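Local coordinates for protein Lem22 (Legionella pneumophila subsp. pneumophila ATCC 43290, PDB 5WD9) that is a Legionella effector, presumably delivered into the host cell, whose molecular role is not established but which probably acts by binding other proteins, at residues 5-19 with 59-73. Residues are numbered along the deposited sequence; the frame is centred on the assembly and turned at random.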
loop_
_atom_site.group_PDB
_atom_site.type_symbol
_atom_site.label_atom_id
_atom_site.label_comp_id
_atom_site.label_asym_id
_atom_site.label_seq_id
_atom_site.Cartn_x
_atom_site.Cartn_y
_atom_site.Cartn_z
ATOM N N VAL A 5 -8.371 9.690 10.295
ATOM C CA VAL A 5 -7.486 10.625 9.619
ATOM C C VAL A 5 -6.029 10.301 9.917
ATOM O O VAL A 5 -5.183 10.305 9.017
ATOM C CB VAL A 5 -7.847 12.071 9.974
ATOM C CG1 VAL A 5 -6.816 13.001 9.394
ATOM C CG2 VAL A 5 -9.221 12.405 9.423
ATOM N N THR A 6 -5.707 10.031 11.182
ATOM C CA THR A 6 -4.344 9.657 11.534
ATOM C C THR A 6 -3.981 8.297 10.965
ATOM O O THR A 6 -2.860 8.106 10.484
ATOM C CB THR A 6 -4.185 9.683 13.051
ATOM O OG1 THR A 6 -4.498 11.004 13.502
ATOM C CG2 THR A 6 -2.773 9.352 13.456
ATOM N N GLU A 7 -4.907 7.330 11.022
ATOM C CA GLU A 7 -4.628 6.016 10.457
ATOM C C GLU A 7 -4.381 6.101 8.959
ATOM O O GLU A 7 -3.468 5.445 8.441
ATOM C CB GLU A 7 -5.758 5.041 10.768
ATOM C CG GLU A 7 -5.908 4.729 12.253
ATOM C CD GLU A 7 -4.839 3.801 12.812
ATOM O OE1 GLU A 7 -3.995 3.281 12.052
ATOM O OE2 GLU A 7 -4.849 3.588 14.045
ATOM N N LEU A 8 -5.158 6.914 8.245
ATOM C CA LEU A 8 -4.950 7.018 6.806
ATOM C C LEU A 8 -3.673 7.779 6.479
ATOM O O LEU A 8 -2.991 7.452 5.503
ATOM C CB LEU A 8 -6.166 7.645 6.124
ATOM C CG LEU A 8 -7.393 6.737 6.112
ATOM C CD1 LEU A 8 -8.465 7.359 5.240
ATOM C CD2 LEU A 8 -7.050 5.325 5.635
ATOM N N THR A 9 -3.326 8.791 7.277
ATOM C CA THR A 9 -2.049 9.472 7.097
ATOM C C THR A 9 -0.898 8.488 7.253
ATOM O O THR A 9 0.004 8.426 6.412
ATOM C CB THR A 9 -1.928 10.610 8.110
ATOM O OG1 THR A 9 -2.959 11.570 7.851
ATOM C CG2 THR A 9 -0.578 11.302 7.991
ATOM N N ARG A 10 -0.940 7.685 8.312
ATOM C CA ARG A 10 0.103 6.690 8.518
ATOM C C ARG A 10 0.131 5.679 7.388
ATOM O O ARG A 10 1.210 5.306 6.924
ATOM C CB ARG A 10 -0.091 5.972 9.856
ATOM C CG ARG A 10 0.440 6.751 11.056
ATOM C CD ARG A 10 0.250 5.998 12.397
ATOM N NE ARG A 10 0.502 4.568 12.265
ATOM C CZ ARG A 10 -0.082 3.630 13.002
ATOM N NH1 ARG A 10 -0.955 3.949 13.950
ATOM N NH2 ARG A 10 0.192 2.365 12.770
ATOM N N LEU A 11 -1.038 5.222 6.927
ATOM C CA LEU A 11 -1.077 4.193 5.895
ATOM C C LEU A 11 -0.500 4.725 4.592
ATOM O O LEU A 11 0.295 4.043 3.929
ATOM C CB LEU A 11 -2.502 3.689 5.673
ATOM C CG LEU A 11 -2.635 2.731 4.482
ATOM C CD1 LEU A 11 -1.879 1.444 4.713
ATOM C CD2 LEU A 11 -4.098 2.464 4.178
ATOM N N LYS A 12 -0.906 5.933 4.199
ATOM C CA LYS A 12 -0.405 6.506 2.962
ATOM C C LYS A 12 1.112 6.547 2.983
ATOM O O LYS A 12 1.784 6.101 2.042
ATOM C CB LYS A 12 -0.993 7.908 2.784
ATOM C CG LYS A 12 -0.707 8.557 1.439
ATOM C CD LYS A 12 0.593 9.334 1.422
ATOM C CE LYS A 12 0.708 10.153 0.136
ATOM N NZ LYS A 12 2.035 10.803 0.000
ATOM N N GLU A 13 1.669 7.067 4.066
ATOM C CA GLU A 13 3.110 7.232 4.112
ATOM C C GLU A 13 3.820 5.902 4.297
ATOM O O GLU A 13 4.917 5.723 3.761
ATOM C CB GLU A 13 3.481 8.255 5.170
ATOM C CG GLU A 13 2.908 9.606 4.819
ATOM C CD GLU A 13 3.396 10.707 5.709
ATOM O OE1 GLU A 13 4.338 10.478 6.498
ATOM O OE2 GLU A 13 2.830 11.814 5.596
ATOM N N TYR A 14 3.199 4.959 5.010
ATOM C CA TYR A 14 3.757 3.614 5.132
ATOM C C TYR A 14 3.872 2.957 3.762
ATOM O O TYR A 14 4.919 2.415 3.407
ATOM C CB TYR A 14 2.856 2.791 6.057
ATOM C CG TYR A 14 3.318 1.370 6.266
ATOM C CD1 TYR A 14 4.062 1.032 7.377
ATOM C CD2 TYR A 14 2.996 0.360 5.367
ATOM C CE1 TYR A 14 4.479 -0.267 7.582
ATOM C CE2 TYR A 14 3.419 -0.936 5.570
ATOM C CZ TYR A 14 4.145 -1.234 6.675
ATOM O OH TYR A 14 4.579 -2.538 6.873
ATOM N N MET A 15 2.802 3.017 2.975
ATOM C CA MET A 15 2.824 2.398 1.654
ATOM C C MET A 15 3.844 3.065 0.750
ATOM O O MET A 15 4.579 2.385 0.029
ATOM C CB MET A 15 1.440 2.462 1.015
ATOM C CG MET A 15 0.406 1.578 1.693
ATOM S SD MET A 15 -1.211 1.697 0.896
ATOM C CE MET A 15 -0.944 0.636 -0.532
ATOM N N GLU A 16 3.897 4.400 0.767
ATOM C CA GLU A 16 4.864 5.101 -0.069
ATOM C C GLU A 16 6.285 4.704 0.309
ATOM O O GLU A 16 7.122 4.452 -0.567
ATOM C CB GLU A 16 4.662 6.610 0.055
ATOM C CG GLU A 16 5.517 7.425 -0.896
ATOM C CD GLU A 16 4.999 8.835 -1.072
ATOM O OE1 GLU A 16 3.766 9.037 -0.984
ATOM O OE2 GLU A 16 5.828 9.742 -1.291
ATOM N N ASP A 17 6.559 4.610 1.609
ATOM C CA ASP A 17 7.878 4.225 2.095
ATOM C C ASP A 17 8.235 2.812 1.657
ATOM O O ASP A 17 9.347 2.560 1.190
ATOM C CB ASP A 17 7.885 4.325 3.620
ATOM C CG ASP A 17 9.184 3.894 4.226
ATOM O OD1 ASP A 17 10.117 4.717 4.231
ATOM O OD2 ASP A 17 9.280 2.741 4.702
ATOM N N GLN A 18 7.310 1.868 1.816
ATOM C CA GLN A 18 7.612 0.490 1.445
ATOM C C GLN A 18 7.760 0.327 -0.061
ATOM O O GLN A 18 8.624 -0.424 -0.521
ATOM C CB GLN A 18 6.536 -0.437 1.995
ATOM C CG GLN A 18 6.423 -0.426 3.519
ATOM C CD GLN A 18 7.678 -0.952 4.191
ATOM O OE1 GLN A 18 7.895 -2.163 4.233
ATOM N NE2 GLN A 18 8.503 -0.054 4.718
ATOM N N ILE A 19 6.940 1.021 -0.842
ATOM C CA ILE A 19 7.055 0.947 -2.294
ATOM C C ILE A 19 8.400 1.503 -2.739
ATOM O O ILE A 19 9.074 0.932 -3.608
ATOM C CB ILE A 19 5.870 1.678 -2.952
ATOM C CG1 ILE A 19 4.596 0.857 -2.764
ATOM C CG2 ILE A 19 6.154 1.971 -4.437
ATOM C CD1 ILE A 19 3.295 1.628 -3.026
ATOM N N VAL A 59 -10.646 15.726 4.146
ATOM C CA VAL A 59 -9.338 15.243 4.585
ATOM C C VAL A 59 -9.214 13.747 4.332
ATOM O O VAL A 59 -8.197 13.257 3.820
ATOM C CB VAL A 59 -9.129 15.562 6.074
ATOM C CG1 VAL A 59 -7.877 14.880 6.582
ATOM C CG2 VAL A 59 -9.048 17.060 6.293
ATOM N N VAL A 60 -10.252 12.999 4.701
ATOM C CA VAL A 60 -10.245 11.564 4.481
ATOM C C VAL A 60 -10.277 11.252 2.992
ATOM O O VAL A 60 -9.554 10.373 2.512
ATOM C CB VAL A 60 -11.408 10.893 5.231
ATOM C CG1 VAL A 60 -11.503 9.423 4.837
ATOM C CG2 VAL A 60 -11.219 11.029 6.722
ATOM N N ASP A 61 -11.108 11.965 2.238
ATOM C CA ASP A 61 -11.239 11.666 0.821
ATOM C C ASP A 61 -9.930 11.902 0.079
ATOM O O ASP A 61 -9.547 11.097 -0.779
ATOM C CB ASP A 61 -12.371 12.493 0.228
ATOM C CG ASP A 61 -13.752 11.972 0.632
ATOM O OD1 ASP A 61 -13.848 10.903 1.276
ATOM O OD2 ASP A 61 -14.747 12.631 0.291
ATOM N N ARG A 62 -9.220 12.988 0.395
ATOM C CA ARG A 62 -7.929 13.208 -0.243
ATOM C C ARG A 62 -6.982 12.048 0.032
ATOM O O ARG A 62 -6.302 11.546 -0.876
ATOM C CB ARG A 62 -7.333 14.524 0.257
ATOM C CG ARG A 62 -6.039 14.881 -0.460
ATOM C CD ARG A 62 -5.323 16.069 0.193
ATOM N NE ARG A 62 -6.046 17.330 0.033
ATOM C CZ ARG A 62 -6.753 17.947 0.976
ATOM N NH1 ARG A 62 -6.873 17.458 2.206
ATOM N NH2 ARG A 62 -7.344 19.085 0.681
ATOM N N LEU A 63 -6.901 11.630 1.293
ATOM C CA LEU A 63 -6.011 10.531 1.639
ATOM C C LEU A 63 -6.429 9.245 0.943
ATOM O O LEU A 63 -5.573 8.494 0.478
ATOM C CB LEU A 63 -5.947 10.371 3.156
ATOM C CG LEU A 63 -5.127 11.443 3.873
ATOM C CD1 LEU A 63 -5.525 11.485 5.331
ATOM C CD2 LEU A 63 -3.640 11.112 3.719
ATOM N N LYS A 64 -7.738 8.971 0.853
ATOM C CA LYS A 64 -8.184 7.752 0.179
ATOM C C LYS A 64 -7.773 7.753 -1.283
ATOM O O LYS A 64 -7.358 6.723 -1.820
ATOM C CB LYS A 64 -9.702 7.614 0.281
ATOM C CG LYS A 64 -10.201 7.124 1.636
ATOM C CD LYS A 64 -11.729 6.986 1.649
ATOM C CE LYS A 64 -12.202 5.996 0.585
ATOM N NZ LYS A 64 -13.690 5.770 0.627
ATOM N N ILE A 65 -7.872 8.901 -1.951
ATOM C CA ILE A 65 -7.444 8.956 -3.344
ATOM C C ILE A 65 -5.935 8.729 -3.461
ATOM O O ILE A 65 -5.466 7.967 -4.325
ATOM C CB ILE A 65 -7.890 10.289 -3.967
ATOM C CG1 ILE A 65 -9.415 10.319 -4.086
ATOM C CG2 ILE A 65 -7.212 10.494 -5.307
ATOM C CD1 ILE A 65 -10.003 11.716 -4.269
ATOM N N GLU A 66 -5.151 9.360 -2.579
ATOM C CA GLU A 66 -3.704 9.143 -2.584
ATOM C C GLU A 66 -3.360 7.681 -2.333
ATOM O O GLU A 66 -2.480 7.110 -3.000
ATOM C CB GLU A 66 -3.041 10.032 -1.530
ATOM C CG GLU A 66 -3.109 11.526 -1.850
ATOM C CD GLU A 66 -2.624 12.406 -0.705
ATOM O OE1 GLU A 66 -2.313 11.885 0.383
ATOM O OE2 GLU A 66 -2.556 13.645 -0.890
ATOM N N ILE A 67 -4.066 7.051 -1.398
ATOM C CA ILE A 67 -3.813 5.656 -1.066
ATOM C C ILE A 67 -4.184 4.766 -2.234
ATOM O O ILE A 67 -3.488 3.793 -2.531
ATOM C CB ILE A 67 -4.597 5.278 0.199
ATOM C CG1 ILE A 67 -3.937 5.928 1.414
ATOM C CG2 ILE A 67 -4.643 3.757 0.383
ATOM C CD1 ILE A 67 -4.837 6.031 2.593
ATOM N N ARG A 68 -5.269 5.090 -2.940
ATOM C CA ARG A 68 -5.681 4.241 -4.046
ATOM C C ARG A 68 -4.608 4.207 -5.126
ATOM O O ARG A 68 -4.335 3.153 -5.710
ATOM C CB ARG A 68 -7.012 4.747 -4.594
ATOM C CG ARG A 68 -7.436 4.050 -5.862
ATOM C CD ARG A 68 -7.914 2.648 -5.629
ATOM N NE ARG A 68 -8.251 2.018 -6.905
ATOM C CZ ARG A 68 -8.766 0.802 -7.030
ATOM N NH1 ARG A 68 -8.993 0.068 -5.955
ATOM N NH2 ARG A 68 -9.044 0.318 -8.236
ATOM N N SER A 69 -3.995 5.351 -5.411
ATOM C CA SER A 69 -2.932 5.374 -6.406
ATOM C C SER A 69 -1.772 4.484 -5.980
ATOM O O SER A 69 -1.211 3.746 -6.801
ATOM C CB SER A 69 -2.451 6.809 -6.592
ATOM O OG SER A 69 -1.368 6.863 -7.507
ATOM N N LEU A 70 -1.391 4.551 -4.704
ATOM C CA LEU A 70 -0.317 3.698 -4.209
ATOM C C LEU A 70 -0.719 2.231 -4.255
ATOM O O LEU A 70 0.110 1.363 -4.551
ATOM C CB LEU A 70 0.042 4.107 -2.789
ATOM C CG LEU A 70 0.665 5.494 -2.697
ATOM C CD1 LEU A 70 0.636 5.976 -1.258
ATOM C CD2 LEU A 70 2.091 5.476 -3.238
ATOM N N TYR A 71 -1.979 1.930 -3.939
ATOM C CA TYR A 71 -2.458 0.555 -4.004
ATOM C C TYR A 71 -2.341 0.005 -5.416
ATOM O O TYR A 71 -1.875 -1.123 -5.619
ATOM C CB TYR A 71 -3.898 0.506 -3.499
ATOM C CG TYR A 71 -4.593 -0.813 -3.676
ATOM C CD1 TYR A 71 -4.206 -1.939 -2.958
ATOM C CD2 TYR A 71 -5.640 -0.942 -4.568
ATOM C CE1 TYR A 71 -4.847 -3.149 -3.130
ATOM C CE2 TYR A 71 -6.291 -2.141 -4.740
ATOM C CZ TYR A 71 -5.884 -3.236 -4.021
ATOM O OH TYR A 71 -6.548 -4.427 -4.229
ATOM N N GLU A 72 -2.773 0.784 -6.413
ATOM C CA GLU A 72 -2.701 0.322 -7.794
ATOM C C GLU A 72 -1.260 0.111 -8.228
ATOM O O GLU A 72 -0.942 -0.880 -8.887
ATOM C CB GLU A 72 -3.395 1.327 -8.716
ATOM C CG GLU A 72 -4.900 1.345 -8.554
ATOM C CD GLU A 72 -5.550 0.123 -9.160
ATOM O OE1 GLU A 72 -4.969 -0.456 -10.104
ATOM O OE2 GLU A 72 -6.640 -0.263 -8.693
ATOM N N GLU A 73 -0.365 1.025 -7.847
ATOM C CA GLU A 73 1.042 0.838 -8.179
ATOM C C GLU A 73 1.585 -0.422 -7.509
ATOM O O GLU A 73 2.329 -1.202 -8.124
ATOM C CB GLU A 73 1.834 2.063 -7.725
ATOM C CG GLU A 73 3.318 1.953 -8.072
ATOM C CD GLU A 73 4.144 3.110 -7.554
ATOM O OE1 GLU A 73 3.666 3.867 -6.689
ATOM O OE2 GLU A 73 5.297 3.240 -8.018
#
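Leu8 and Ile67 form the tight part of this contact, each a knob in the other helix's hole. Leu8 drops among Val60, Leu63, Lys64 and Ile67 and splits its branches: CD1 lies 3.7 Å from Val60 CG1, while CD2 touches Ile67 CD1, the two side chains crossing at about a right angle. Ile67 returns the fit between Leu8, Leu11, Met15 and Lys12. With CG1 anti to its own carbonyl carbon (chi1 -73°), it sends CD1 to 3.7 Å from Leu8 O and leaves CG2 for Leu11 CD2 and Met15 SD. Further along, Leu70 sets CD1 3.5 Å from Lys12 O, and Ile19 CD1 packs against Leu70 O and CD2. Helix 28-52 backs this inner side, where His42 touches Ile67 and stacks on Tyr71.

The base of Lys12 still belongs to the packed part, a knob among Leu63, Glu66, Ile67 and Leu70; its polar end lies on the looser side. Bent at chi2 (-88°), the chain runs across Glu66, with CE 3.5 Å from Glu66 OE1. In one of two modelled conformers of Glu16, Lys12 NZ bridges to Glu16 OE1 at 2.7 Å; Glu66 OE1 stays beyond salt-bridge range. Leu63 spans both zones, CB against Leu8 CB and CD1 3.6 Å from Thr9 OG1, a hydroxyl bonded back to Val5 O.

No hydrogen bond crosses between 5-19 and 59-73, whose axes run the same way at 25°, 9.5 Å apart; just beyond, Lys23 salt-bridges Glu73. Helix 28-52 provides the return pass, and the knobs-into-holes packing is that of an up-down-up three-helix bundle.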